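Local coordinates for protein PTS system fructose-like EIIB component 3 (Escherichia coli K12, PDB 4TN5) that probably relays phosphoryl groups from its EIIA partner to fructose entering through the EIIC membrane component, as the EIIB member of a bacterial sugar phosphotransferase system, at residues A[75-81]-A[104-110]; A[3-9]-A[57-63]; A[16-20]-A[83-87]; A[37-41]-A[68-73]. All coordinates share one frame; numbering follows the deposited sequence.

Contact 1 of 4, residues A[75-81]-A[104-110]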
loop_
_atom_site.group_PDB
_atom_site.type_symbol
_atom_site.label_atom_id
_atom_site.label_comp_id
_atom_site.label_asym_id
_atom_site.label_seq_id
_atom_site.Cartn_x
_atom_site.Cartn_y
_atom_site.Cartn_z
ATOM N N GLU A 75 -2.951 7.865 3.894
ATOM C CA GLU A 75 -3.196 7.306 2.563
ATOM C C GLU A 75 -2.227 7.843 1.507
ATOM O O GLU A 75 -1.946 7.167 0.517
ATOM C CB GLU A 75 -4.654 7.499 2.127
ATOM C CG GLU A 75 -5.014 8.902 1.660
ATOM C CD GLU A 75 -6.514 9.139 1.638
ATOM O OE1 GLU A 75 -7.248 8.267 1.125
ATOM O OE2 GLU A 75 -6.959 10.194 2.135
ATOM N N HIS A 76 -1.707 9.047 1.726
ATOM C CA HIS A 76 -0.751 9.641 0.795
ATOM C C HIS A 76 0.669 9.666 1.348
ATOM O O HIS A 76 1.473 10.525 0.984
ATOM C CB HIS A 76 -1.181 11.053 0.396
ATOM C CG HIS A 76 -2.459 11.096 -0.381
ATOM N ND1 HIS A 76 -2.587 10.525 -1.628
ATOM C CD2 HIS A 76 -3.660 11.649 -0.094
ATOM C CE1 HIS A 76 -3.816 10.717 -2.073
ATOM N NE2 HIS A 76 -4.487 11.398 -1.162
ATOM N N CYS A 77 0.978 8.716 2.222
ATOM C CA CYS A 77 2.311 8.623 2.795
ATOM C C CYS A 77 2.986 7.321 2.394
ATOM O O CYS A 77 2.324 6.303 2.195
ATOM C CB CYS A 77 2.247 8.705 4.323
ATOM S SG CYS A 77 1.259 10.071 4.970
ATOM N N ARG A 78 4.304 7.363 2.260
ATOM C CA ARG A 78 5.086 6.144 2.234
ATOM C C ARG A 78 4.969 5.581 3.636
ATOM O O ARG A 78 5.223 6.298 4.603
ATOM C CB ARG A 78 6.553 6.459 1.966
ATOM C CG ARG A 78 6.854 7.099 0.631
ATOM C CD ARG A 78 8.310 7.524 0.595
ATOM N NE ARG A 78 8.759 7.851 -0.752
ATOM C CZ ARG A 78 9.333 6.979 -1.571
ATOM N NH1 ARG A 78 9.517 5.724 -1.185
ATOM N NH2 ARG A 78 9.713 7.356 -2.783
ATOM N N TYR A 79 4.574 4.321 3.771
ATOM C CA TYR A 79 4.532 3.735 5.106
ATOM C C TYR A 79 4.719 2.225 5.183
ATOM O O TYR A 79 4.501 1.497 4.214
ATOM C CB TYR A 79 3.277 4.176 5.882
ATOM C CG TYR A 79 1.961 3.578 5.429
ATOM C CD1 TYR A 79 1.579 2.302 5.826
ATOM C CD2 TYR A 79 1.081 4.308 4.641
ATOM C CE1 TYR A 79 0.372 1.759 5.427
ATOM C CE2 TYR A 79 -0.130 3.774 4.239
ATOM C CZ TYR A 79 -0.478 2.499 4.635
ATOM O OH TYR A 79 -1.681 1.964 4.238
ATOM N N VAL A 80 5.145 1.779 6.359
ATOM C CA VAL A 80 5.239 0.367 6.682
ATOM C C VAL A 80 4.245 0.075 7.796
ATOM O O VAL A 80 4.186 0.803 8.786
ATOM C CB VAL A 80 6.651 -0.003 7.172
ATOM C CG1 VAL A 80 6.718 -1.475 7.548
ATOM C CG2 VAL A 80 7.681 0.328 6.111
ATOM N N GLN A 81 3.454 -0.977 7.629
ATOM C CA GLN A 81 2.499 -1.365 8.658
ATOM C C GLN A 81 2.761 -2.781 9.152
ATOM O O GLN A 81 3.021 -3.689 8.362
ATOM C CB GLN A 81 1.062 -1.238 8.148
ATOM C CG GLN A 81 0.012 -1.658 9.167
ATOM C CD GLN A 81 -1.394 -1.272 8.757
ATOM O OE1 GLN A 81 -1.591 -0.375 7.937
ATOM N NE2 GLN A 81 -2.384 -1.949 9.329
ATOM N N ALA A 104 13.102 3.470 -1.841
ATOM C CA ALA A 104 12.383 3.172 -3.083
ATOM C C ALA A 104 11.738 4.412 -3.708
ATOM O O ALA A 104 11.132 5.218 -3.007
ATOM C CB ALA A 104 11.355 2.069 -2.846
ATOM N N PRO A 105 11.857 4.544 -5.023
ATOM C CA PRO A 105 11.370 5.730 -5.739
ATOM C C PRO A 105 9.932 6.152 -5.420
ATOM O O PRO A 105 9.702 7.327 -5.132
ATOM C CB PRO A 105 11.475 5.312 -7.208
ATOM C CG PRO A 105 12.580 4.311 -7.231
ATOM C CD PRO A 105 12.482 3.565 -5.930
ATOM N N GLN A 106 8.984 5.222 -5.486
ATOM C CA GLN A 106 7.564 5.569 -5.401
ATOM C C GLN A 106 6.930 5.471 -4.011
ATOM O O GLN A 106 7.498 4.885 -3.089
ATOM C CB GLN A 106 6.756 4.728 -6.396
ATOM C CG GLN A 106 7.520 4.352 -7.655
ATOM C CD GLN A 106 8.592 3.312 -7.397
ATOM O OE1 GLN A 106 8.952 3.047 -6.250
ATOM N NE2 GLN A 106 9.109 2.717 -8.465
ATOM N N GLN A 107 5.739 6.054 -3.888
ATOM C CA GLN A 107 4.946 6.012 -2.665
ATOM C C GLN A 107 4.470 4.569 -2.539
ATOM O O GLN A 107 3.463 4.184 -3.134
ATOM C CB GLN A 107 3.795 7.016 -2.737
ATOM C CG GLN A 107 2.745 6.837 -1.653
ATOM C CD GLN A 107 1.555 7.758 -1.836
ATOM O OE1 GLN A 107 1.700 8.898 -2.276
ATOM N NE2 GLN A 107 0.369 7.268 -1.496
ATOM N N THR A 108 5.202 3.775 -1.764
ATOM C CA THR A 108 4.860 2.373 -1.562
ATOM C C THR A 108 4.299 2.235 -0.148
ATOM O O THR A 108 4.795 2.849 0.797
ATOM C CB THR A 108 6.018 1.370 -1.740
ATOM O OG1 THR A 108 5.697 0.147 -1.065
ATOM C CG2 THR A 108 7.307 1.934 -1.165
ATOM N N HIS A 109 3.250 1.428 -0.026
ATOM C CA HIS A 109 2.764 0.971 1.267
ATOM C C HIS A 109 3.290 -0.441 1.458
ATOM O O HIS A 109 3.238 -1.252 0.537
ATOM C CB HIS A 109 1.237 0.941 1.298
ATOM C CG HIS A 109 0.596 2.287 1.166
ATOM N ND1 HIS A 109 -0.771 2.453 1.092
ATOM C CD2 HIS A 109 1.129 3.529 1.099
ATOM C CE1 HIS A 109 -1.052 3.738 0.982
ATOM N NE2 HIS A 109 0.084 4.414 0.985
ATOM N N LEU A 110 3.801 -0.739 2.645
ATOM C CA LEU A 110 4.343 -2.064 2.903
ATOM C C LEU A 110 3.683 -2.680 4.124
ATOM O O LEU A 110 3.794 -2.159 5.233
ATOM C CB LEU A 110 5.862 -1.999 3.089
ATOM C CG LEU A 110 6.711 -3.199 2.652
ATOM C CD1 LEU A 110 8.188 -2.867 2.793
ATOM C CD2 LEU A 110 6.372 -4.462 3.436
#

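Contact 2 of 4, residues A[3-9]-A[57-63]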
loop_
_atom_site.group_PDB
_atom_site.type_symbol
_atom_site.label_atom_id
_atom_site.label_comp_id
_atom_site.label_asym_id
_atom_site.label_seq_id
_atom_site.Cartn_x
_atom_site.Cartn_y
_atom_site.Cartn_z
ATOM N N TYR A 3 12.844 11.980 8.696
ATOM C CA TYR A 3 11.802 12.198 9.692
ATOM C C TYR A 3 10.661 11.187 9.596
ATOM O O TYR A 3 10.015 11.052 8.558
ATOM C CB TYR A 3 11.262 13.627 9.604
ATOM C CG TYR A 3 10.179 13.925 10.611
ATOM C CD1 TYR A 3 10.411 13.778 11.972
ATOM C CD2 TYR A 3 8.925 14.357 10.203
ATOM C CE1 TYR A 3 9.424 14.049 12.898
ATOM C CE2 TYR A 3 7.932 14.631 11.121
ATOM C CZ TYR A 3 8.185 14.475 12.467
ATOM O OH TYR A 3 7.197 14.748 13.385
ATOM N N LEU A 4 10.417 10.492 10.702
ATOM C CA LEU A 4 9.438 9.415 10.758
ATOM C C LEU A 4 8.286 9.769 11.691
ATOM O O LEU A 4 8.504 10.294 12.778
ATOM C CB LEU A 4 10.124 8.137 11.252
ATOM C CG LEU A 4 9.291 6.882 11.524
ATOM C CD1 LEU A 4 9.150 6.035 10.271
ATOM C CD2 LEU A 4 9.908 6.072 12.653
ATOM N N VAL A 5 7.057 9.496 11.264
ATOM C CA VAL A 5 5.917 9.572 12.172
ATOM C C VAL A 5 5.409 8.161 12.433
ATOM O O VAL A 5 5.502 7.292 11.566
ATOM C CB VAL A 5 4.777 10.464 11.635
ATOM C CG1 VAL A 5 5.237 11.912 11.532
ATOM C CG2 VAL A 5 4.277 9.954 10.294
ATOM N N ALA A 6 4.886 7.924 13.628
ATOM C CA ALA A 6 4.498 6.571 14.001
ATOM C C ALA A 6 3.228 6.514 14.834
ATOM O O ALA A 6 2.911 7.440 15.581
ATOM C CB ALA A 6 5.634 5.888 14.732
ATOM N N VAL A 7 2.504 5.410 14.693
ATOM C CA VAL A 7 1.338 5.146 15.518
ATOM C C VAL A 7 1.399 3.723 16.054
ATOM O O VAL A 7 1.458 2.761 15.287
ATOM C CB VAL A 7 0.023 5.332 14.740
ATOM C CG1 VAL A 7 -1.159 4.960 15.618
ATOM C CG2 VAL A 7 -0.110 6.763 14.245
ATOM N N THR A 8 1.402 3.596 17.375
ATOM C CA THR A 8 1.353 2.289 18.012
ATOM C C THR A 8 -0.028 2.094 18.623
ATOM O O THR A 8 -0.543 2.982 19.302
ATOM C CB THR A 8 2.434 2.146 19.097
ATOM O OG1 THR A 8 2.252 3.157 20.095
ATOM C CG2 THR A 8 3.817 2.295 18.487
ATOM N N ALA A 9 -0.634 0.938 18.378
ATOM C CA ALA A 9 -1.995 0.708 18.847
ATOM C C ALA A 9 -2.219 -0.689 19.411
ATOM O O ALA A 9 -1.786 -1.688 18.836
ATOM C CB ALA A 9 -2.991 0.996 17.739
ATOM N N ALA A 57 6.677 14.315 6.884
ATOM C CA ALA A 57 7.358 13.076 7.230
ATOM C C ALA A 57 7.763 12.356 5.953
ATOM O O ALA A 57 7.025 12.362 4.968
ATOM C CB ALA A 57 6.460 12.191 8.074
ATOM N N ASP A 58 8.939 11.741 5.970
ATOM C CA ASP A 58 9.429 11.026 4.801
ATOM C C ASP A 58 8.807 9.636 4.713
ATOM O O ASP A 58 8.724 9.050 3.632
ATOM C CB ASP A 58 10.953 10.932 4.834
ATOM C CG ASP A 58 11.620 12.294 4.827
ATOM O OD1 ASP A 58 11.856 12.836 3.726
ATOM O OD2 ASP A 58 11.907 12.822 5.922
ATOM N N VAL A 59 8.365 9.122 5.856
ATOM C CA VAL A 59 7.745 7.804 5.925
ATOM C C VAL A 59 7.016 7.638 7.258
ATOM O O VAL A 59 7.427 8.199 8.273
ATOM C CB VAL A 59 8.792 6.676 5.735
ATOM C CG1 VAL A 59 9.855 6.745 6.817
ATOM C CG2 VAL A 59 8.131 5.302 5.699
ATOM N N ALA A 60 5.918 6.889 7.245
ATOM C CA ALA A 60 5.181 6.598 8.466
ATOM C C ALA A 60 5.364 5.140 8.871
ATOM O O ALA A 60 5.580 4.274 8.025
ATOM C CB ALA A 60 3.704 6.918 8.283
ATOM N N LEU A 61 5.297 4.869 10.168
ATOM C CA LEU A 61 5.337 3.495 10.653
ATOM C C LEU A 61 4.083 3.194 11.458
ATOM O O LEU A 61 3.799 3.855 12.456
ATOM C CB LEU A 61 6.590 3.240 11.491
ATOM C CG LEU A 61 6.750 1.807 12.006
ATOM C CD1 LEU A 61 6.652 0.811 10.863
ATOM C CD2 LEU A 61 8.069 1.643 12.743
ATOM N N LEU A 62 3.329 2.196 11.016
ATOM C CA LEU A 62 2.075 1.849 11.668
ATOM C C LEU A 62 2.189 0.517 12.394
ATOM O O LEU A 62 2.071 -0.549 11.791
ATOM C CB LEU A 62 0.936 1.818 10.647
ATOM C CG LEU A 62 0.815 3.090 9.806
ATOM C CD1 LEU A 62 -0.345 2.989 8.828
ATOM C CD2 LEU A 62 0.671 4.319 10.694
ATOM N N ILE A 63 2.429 0.594 13.697
ATOM C CA ILE A 63 2.562 -0.591 14.530
ATOM C C ILE A 63 1.238 -0.865 15.227
ATOM O O ILE A 63 0.972 -0.329 16.301
ATOM C CB ILE A 63 3.653 -0.394 15.591
ATOM C CG1 ILE A 63 4.884 0.269 14.968
ATOM C CG2 ILE A 63 4.008 -1.720 16.243
ATOM C CD1 ILE A 63 5.965 0.616 15.966
#

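Contact 3 of 4, residues A[16-20]-A[83-87]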
loop_
_atom_site.group_PDB
_atom_site.type_symbol
_atom_site.label_atom_id
_atom_site.label_comp_id
_atom_site.label_asym_id
_atom_site.label_seq_id
_atom_site.Cartn_x
_atom_site.Cartn_y
_atom_site.Cartn_z
ATOM N N HIS A 16 1.039 -2.742 26.170
ATOM C CA HIS A 16 1.594 -3.271 24.930
ATOM C C HIS A 16 1.892 -2.153 23.937
ATOM O O HIS A 16 2.579 -2.365 22.937
ATOM C CB HIS A 16 0.636 -4.288 24.306
ATOM C CG HIS A 16 0.385 -5.488 25.165
ATOM N ND1 HIS A 16 -0.878 -5.993 25.387
ATOM C CD2 HIS A 16 1.235 -6.283 25.857
ATOM C CE1 HIS A 16 -0.796 -7.047 26.178
ATOM N NE2 HIS A 16 0.475 -7.244 26.478
ATOM N N THR A 17 1.372 -0.963 24.219
ATOM C CA THR A 17 1.581 0.191 23.348
ATOM C C THR A 17 2.861 0.981 23.644
ATOM O O THR A 17 3.599 1.334 22.722
ATOM C CB THR A 17 0.353 1.138 23.342
ATOM O OG1 THR A 17 -0.671 0.586 22.505
ATOM C CG2 THR A 17 0.728 2.514 22.818
ATOM N N TYR A 18 3.134 1.250 24.918
ATOM C CA TYR A 18 4.250 2.133 25.258
ATOM C C TYR A 18 5.636 1.534 25.081
ATOM O O TYR A 18 6.588 2.260 24.804
ATOM C CB TYR A 18 4.107 2.721 26.657
ATOM C CG TYR A 18 2.919 3.631 26.793
ATOM C CD1 TYR A 18 2.410 4.304 25.690
ATOM C CD2 TYR A 18 2.335 3.855 28.031
ATOM C CE1 TYR A 18 1.337 5.141 25.810
ATOM C CE2 TYR A 18 1.259 4.696 28.162
ATOM C CZ TYR A 18 0.766 5.341 27.048
ATOM O OH TYR A 18 -0.308 6.185 27.161
HETATM N N MSE A 19 5.762 0.223 25.251
HETATM C CA MSE A 19 7.048 -0.422 25.022
HETATM C C MSE A 19 7.349 -0.453 23.528
HETATM O O MSE A 19 8.511 -0.432 23.118
HETATM C CB MSE A 19 7.084 -1.830 25.621
HETATM C CG MSE A 19 6.931 -1.878 27.128
HETATM SE SE MSE A 19 8.403 -1.001 28.053
HETATM C CE MSE A 19 7.816 -1.290 29.889
ATOM N N ALA A 20 6.296 -0.492 22.717
ATOM C CA ALA A 20 6.447 -0.416 21.270
ATOM C C ALA A 20 6.966 0.964 20.891
ATOM O O ALA A 20 7.898 1.092 20.097
ATOM C CB ALA A 20 5.122 -0.699 20.581
ATOM N N SER A 83 1.925 -5.537 12.915
ATOM C CA SER A 83 1.303 -5.717 14.218
ATOM C C SER A 83 2.316 -5.429 15.319
ATOM O O SER A 83 3.523 -5.425 15.074
ATOM C CB SER A 83 0.754 -7.137 14.357
ATOM O OG SER A 83 1.757 -8.101 14.090
ATOM N N ILE A 84 1.822 -5.186 16.531
ATOM C CA ILE A 84 2.696 -4.898 17.667
ATOM C C ILE A 84 3.588 -6.079 18.027
ATOM O O ILE A 84 4.810 -5.947 18.090
ATOM C CB ILE A 84 1.911 -4.471 18.923
ATOM C CG1 ILE A 84 1.522 -2.997 18.828
ATOM C CG2 ILE A 84 2.748 -4.689 20.181
ATOM C CD1 ILE A 84 1.060 -2.408 20.150
ATOM N N TYR A 85 2.999 -7.241 18.262
ATOM C CA TYR A 85 3.818 -8.367 18.687
ATOM C C TYR A 85 4.841 -8.788 17.615
ATOM O O TYR A 85 5.820 -9.466 17.907
ATOM C CB TYR A 85 2.923 -9.490 19.179
ATOM C CG TYR A 85 1.777 -9.111 20.045
ATOM C CD1 TYR A 85 1.888 -8.161 21.063
ATOM C CD2 TYR A 85 0.537 -9.630 19.778
ATOM C CE1 TYR A 85 0.781 -7.817 21.814
ATOM C CE2 TYR A 85 -0.534 -9.271 20.522
ATOM C CZ TYR A 85 -0.418 -8.385 21.534
ATOM O OH TYR A 85 -1.539 -8.080 22.246
ATOM N N ALA A 86 4.624 -8.349 16.379
ATOM C CA ALA A 86 5.619 -8.509 15.315
ATOM C C ALA A 86 6.792 -7.528 15.416
ATOM O O ALA A 86 7.952 -7.909 15.231
ATOM C CB ALA A 86 4.969 -8.399 13.957
ATOM N N PHE A 87 6.489 -6.265 15.690
ATOM C CA PHE A 87 7.527 -5.259 15.889
ATOM C C PHE A 87 8.339 -5.612 17.122
ATOM O O PHE A 87 9.554 -5.403 17.170
ATOM C CB PHE A 87 6.904 -3.875 16.057
ATOM C CG PHE A 87 7.896 -2.804 16.405
ATOM C CD1 PHE A 87 8.688 -2.235 15.423
ATOM C CD2 PHE A 87 8.035 -2.365 17.711
ATOM C CE1 PHE A 87 9.600 -1.250 15.737
ATOM C CE2 PHE A 87 8.947 -1.380 18.030
ATOM C CZ PHE A 87 9.730 -0.822 17.042
#

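Contact 4 of 4, residues A[37-41]-A[68-73]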
loop_
_atom_site.group_PDB
_atom_site.type_symbol
_atom_site.label_atom_id
_atom_site.label_comp_id
_atom_site.label_asym_id
_atom_site.label_seq_id
_atom_site.Cartn_x
_atom_site.Cartn_y
_atom_site.Cartn_z
ATOM N N ILE A 37 5.667 10.080 17.753
ATOM C CA ILE A 37 4.879 8.860 17.892
ATOM C C ILE A 37 3.507 9.108 18.510
ATOM O O ILE A 37 3.400 9.596 19.635
ATOM C CB ILE A 37 5.622 7.806 18.735
ATOM C CG1 ILE A 37 7.046 7.614 18.212
ATOM C CG2 ILE A 37 4.862 6.489 18.732
ATOM C CD1 ILE A 37 7.865 6.632 19.021
ATOM N N GLU A 38 2.463 8.764 17.764
ATOM C CA GLU A 38 1.100 8.844 18.271
ATOM C C GLU A 38 0.733 7.546 18.973
ATOM O O GLU A 38 1.026 6.457 18.480
ATOM C CB GLU A 38 0.116 9.121 17.133
ATOM C CG GLU A 38 -1.348 9.085 17.547
ATOM C CD GLU A 38 -2.285 9.466 16.417
ATOM O OE1 GLU A 38 -1.980 10.437 15.692
ATOM O OE2 GLU A 38 -3.325 8.793 16.249
ATOM N N THR A 39 0.098 7.667 20.132
ATOM C CA THR A 39 -0.333 6.501 20.889
ATOM C C THR A 39 -1.852 6.393 20.913
ATOM O O THR A 39 -2.546 7.358 21.227
ATOM C CB THR A 39 0.204 6.542 22.332
ATOM O OG1 THR A 39 1.510 5.950 22.374
ATOM C CG2 THR A 39 -0.720 5.781 23.270
ATOM N N GLN A 40 -2.362 5.217 20.566
ATOM C CA GLN A 40 -3.791 4.950 20.654
ATOM C C GLN A 40 -4.032 3.737 21.544
ATOM O O GLN A 40 -3.712 2.609 21.171
ATOM C CB GLN A 40 -4.386 4.725 19.263
ATOM C CG GLN A 40 -4.263 5.928 18.337
ATOM C CD GLN A 40 -4.922 5.702 16.990
ATOM O OE1 GLN A 40 -5.646 4.726 16.794
ATOM N NE2 GLN A 40 -4.673 6.608 16.050
ATOM N N GLY A 41 -4.590 3.976 22.726
ATOM C CA GLY A 41 -4.831 2.909 23.680
ATOM C C GLY A 41 -6.125 3.085 24.449
ATOM O O GLY A 41 -6.965 3.910 24.091
ATOM N N LEU A 68 -6.784 1.664 13.152
ATOM C CA LEU A 68 -6.370 2.989 13.599
ATOM C C LEU A 68 -7.449 4.039 13.381
ATOM O O LEU A 68 -8.062 4.100 12.316
ATOM C CB LEU A 68 -5.100 3.438 12.872
ATOM C CG LEU A 68 -3.832 2.601 13.028
ATOM C CD1 LEU A 68 -2.681 3.257 12.284
ATOM C CD2 LEU A 68 -3.501 2.428 14.494
ATOM N N ALA A 69 -7.674 4.864 14.396
ATOM C CA ALA A 69 -8.455 6.073 14.211
ATOM C C ALA A 69 -7.603 6.998 13.360
ATOM O O ALA A 69 -6.406 7.149 13.608
ATOM C CB ALA A 69 -8.770 6.715 15.545
ATOM N N GLY A 70 -8.208 7.600 12.345
ATOM C CA GLY A 70 -7.465 8.448 11.437
ATOM C C GLY A 70 -6.448 7.669 10.626
ATOM O O GLY A 70 -5.397 8.199 10.265
ATOM N N ALA A 71 -6.756 6.406 10.339
ATOM C CA ALA A 71 -5.956 5.616 9.404
ATOM C C ALA A 71 -6.001 6.332 8.063
ATOM O O ALA A 71 -5.101 6.203 7.231
ATOM C CB ALA A 71 -6.517 4.212 9.280
ATOM N N GLU A 72 -7.080 7.089 7.886
ATOM C CA GLU A 72 -7.279 8.023 6.790
ATOM C C GLU A 72 -6.059 8.906 6.496
ATOM O O GLU A 72 -5.837 9.291 5.352
ATOM C CB GLU A 72 -8.458 8.943 7.155
ATOM C CG GLU A 72 -8.180 9.788 8.388
ATOM C CD GLU A 72 -9.347 10.620 8.859
ATOM O OE1 GLU A 72 -10.284 10.829 8.062
ATOM O OE2 GLU A 72 -9.346 11.030 10.038
ATOM N N ARG A 73 -5.288 9.246 7.528
ATOM C CA ARG A 73 -4.352 10.362 7.443
ATOM C C ARG A 73 -3.092 9.987 6.688
ATOM O O ARG A 73 -2.306 10.850 6.296
ATOM C CB ARG A 73 -3.991 10.832 8.851
ATOM C CG ARG A 73 -5.172 11.366 9.647
ATOM C CD ARG A 73 -4.833 11.458 11.128
ATOM N NE ARG A 73 -4.615 10.138 11.716
ATOM C CZ ARG A 73 -4.103 9.926 12.926
ATOM N NH1 ARG A 73 -3.735 10.951 13.683
ATOM N NH2 ARG A 73 -3.949 8.687 13.373
#

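Contact 1 of 4, residues A[75-81]-A[104-110]
Glu-75 and Cys-77 both turn their carbonyl oxygens to the edge of the His-109 ring, Cys-77 O coming within 3.2 Å of His-109 NE2. Between them, the extended side chain of Gln-107 runs past the backbone of His-76, its NE2 3.5 Å from His-76 CA. Arg-78 stretches out to the carbonyls of Ala-104 and Pro-105, just after helix 92-103, but the fit there is too tight for its details to be trusted. Tyr-79 stacks face to face on His-109, centroids 4.0 Å apart and planes 30° apart, with CE2 over the imidazole centre. Its chi1 of 72° sets the ring between the backbone N and the carbonyl carbon. A nickel ion lies about 3 Å from the nearest side-chain atom of His-109; with an alanine in place of His-109, Tyr-79 would probably lose its stacking partner and the metal this neighbour. From Tyr-79 on the backbones pair: Leu-110 N bonds to Tyr-79 O (2.8 Å), Val-80 packs toward helix 92-103, and Gln-81 N bonds to Leu-110 O (2.7 Å). His-109 also joins an antiparallel ladder with the second subunit, carrying the sheet across the interface. Adjacent parallel strands joined through helices make this a beta-alpha-beta crossover.

Contact 2 of 4, residues A[3-9]-A[57-63]
Leu-4 and Val-59 meet on one face of the sheet, Leu-4 CD1 lying 3.6 Å from Val-59 CG1 and reaching Leu-61 CB. Strands 3-9 and 59-64 are neighbouring parallel strands in the middle of the alpha/beta fold, and helices 18-30 and 92-103 pack over this face. Further along it, Thr-8 and Ile-63 lie side by side, CG2 of the threonine against CD1 of the isoleucine. The other face has Val-5 straddling two alanines: CG2 touches Ala-60 CB at 3.7 Å, and CG1, set anti to the carbonyl carbon (chi1 -65°), lies against Ala-57 CB. Between the faces runs a regular parallel ladder. Val-5 and Val-7 each use both their N-H and their carbonyl, with Leu-61 N bonded to Val-5 O (2.8 Å) and Val-7 N to Leu-61 O (3.0 Å), and Ala-9 N closes the row on Ile-63 O. Toward the start of the strand Tyr-3 sets CD2 of its ring against Ala-57, its hydroxyl bonded to Ser-36. At the polar edge Asp-58 holds Tyr-3 twice: its backbone N bonds to Tyr-3 O (2.9 Å), and its side-chain OD2 receives Tyr-3 N at 3.0 Å on its anti side, 22° out of the carboxylate plane.

Contact 3 of 4, residues A[16-20]-A[83-87]
His-16 and Tyr-85 provide the aromatic part: a T-shaped pair in which the tyrosine edge meets the imidazole face, planes 87° apart and centroids 5.6 Å apart. Tyr-85 CE1 is the atom over that face, displaced toward the rim and 4.1 Å from His-16 CG, and the tyrosine OH lies 3.8 Å from His-16 ND1. That nitrogen has a weak hydrogen bond to Ser-12 OG instead. The next group is aliphatic carbon against backbone. Ile-84 points its CD1 at the carbonyl oxygen of His-16, 3.2 Å away, and its CG2 touches the same oxygen; the extended end of the side chain (chi2 -166°) carries CD1 on toward Thr-17 and Ala-20. The loop that follows strand 3-9 holds Cys-10, the inferred phosphocysteine site of the EIIB domain, and both His-16 and Thr-17 pack on that cysteine. Ile-84 packs on it too, from the first turn of helix 84-89, so the contact brings the starts of two helices together beside the active-site loop. Ser-83 is the N-cap of this second helix, and Ile-84 N bonds to Asp-65 OD1. One turn further along, ring packs on helix: Phe-87, with CG anti to its own N (chi1 174°), slips its ring beside Ala-20. Phe-87 CE2 comes 3.4 Å from Ala-20 O, and CD2 lies 4.4 Å from Ala-20 CB.

Contact 4 of 4, residues A[37-41]-A[68-73]
Gln-40 lays its amide alongside the peptide backbone of Ala-69 and bonds to both of its polar atoms: Ala-69 N gives to Gln-40 OE1 (3.1 Å), and Gln-40 NE2 gives to Ala-69 O (3.0 Å). The residue held is inside a type II beta turn from Leu-68 to Ala-71, with Gly-70 taking the positive phi, so a side chain of strand 34-41 fastens the loop between strands 59-64 and 79-82 to the sheet. The second N-H of Gln-40 NE2 goes to Glu-38 OE2 at 2.6 Å, in the plane of the amide and nearly straight at 165°; with three bonds the amide can hardly turn. Glu-38, its chain extended, meets Arg-73 head-on in a two-pronged salt bridge. NH1 donates to OE1 at 2.7 Å, on the syn lone pair of that oxygen, and NH2 donates to OE2 at 2.9 Å, though the carboxylate and guanidinium planes are twisted 44° apart. Leu-49 N gives a further bond to OE1, so both carboxylate oxygens have two donors, which would probably favour the charged form. A leucine in place of Glu-38 would probably leave the Arg-73 charge without its mate and Gln-40 NE2 and Leu-49 N each short of an acceptor. Arg-73 also ties back to the turn just before it, because the bend at chi3 (-66°) brings NE back to Gly-70 O, 2.5 Å away and in the guanidinium plane.

Overall arrangement
Contact 2 is the core of the set, a largely apolar pairing of strands at the middle of the sheet, its centre about 3 Å from that of the chain. Contact 1, only partly buried, extends the same sheet outward: strands 59-64 and 79-82 are hydrogen-bonded neighbours, but here the sheet reaches an aromatic stack, a nickel ion and the second subunit. On the other flank, strand 34-41 of contact 4, also partly buried, pairs with strand 3-9, and its chemistry turns to charge and amide bonds that tie a loop to the sheet. Contact 3, buried like contact 2 but with no hydrogen bond of its own, joins two helix starts near Cys-10 and rests on contact 2 through Thr-8, Ala-9 and Ile-63.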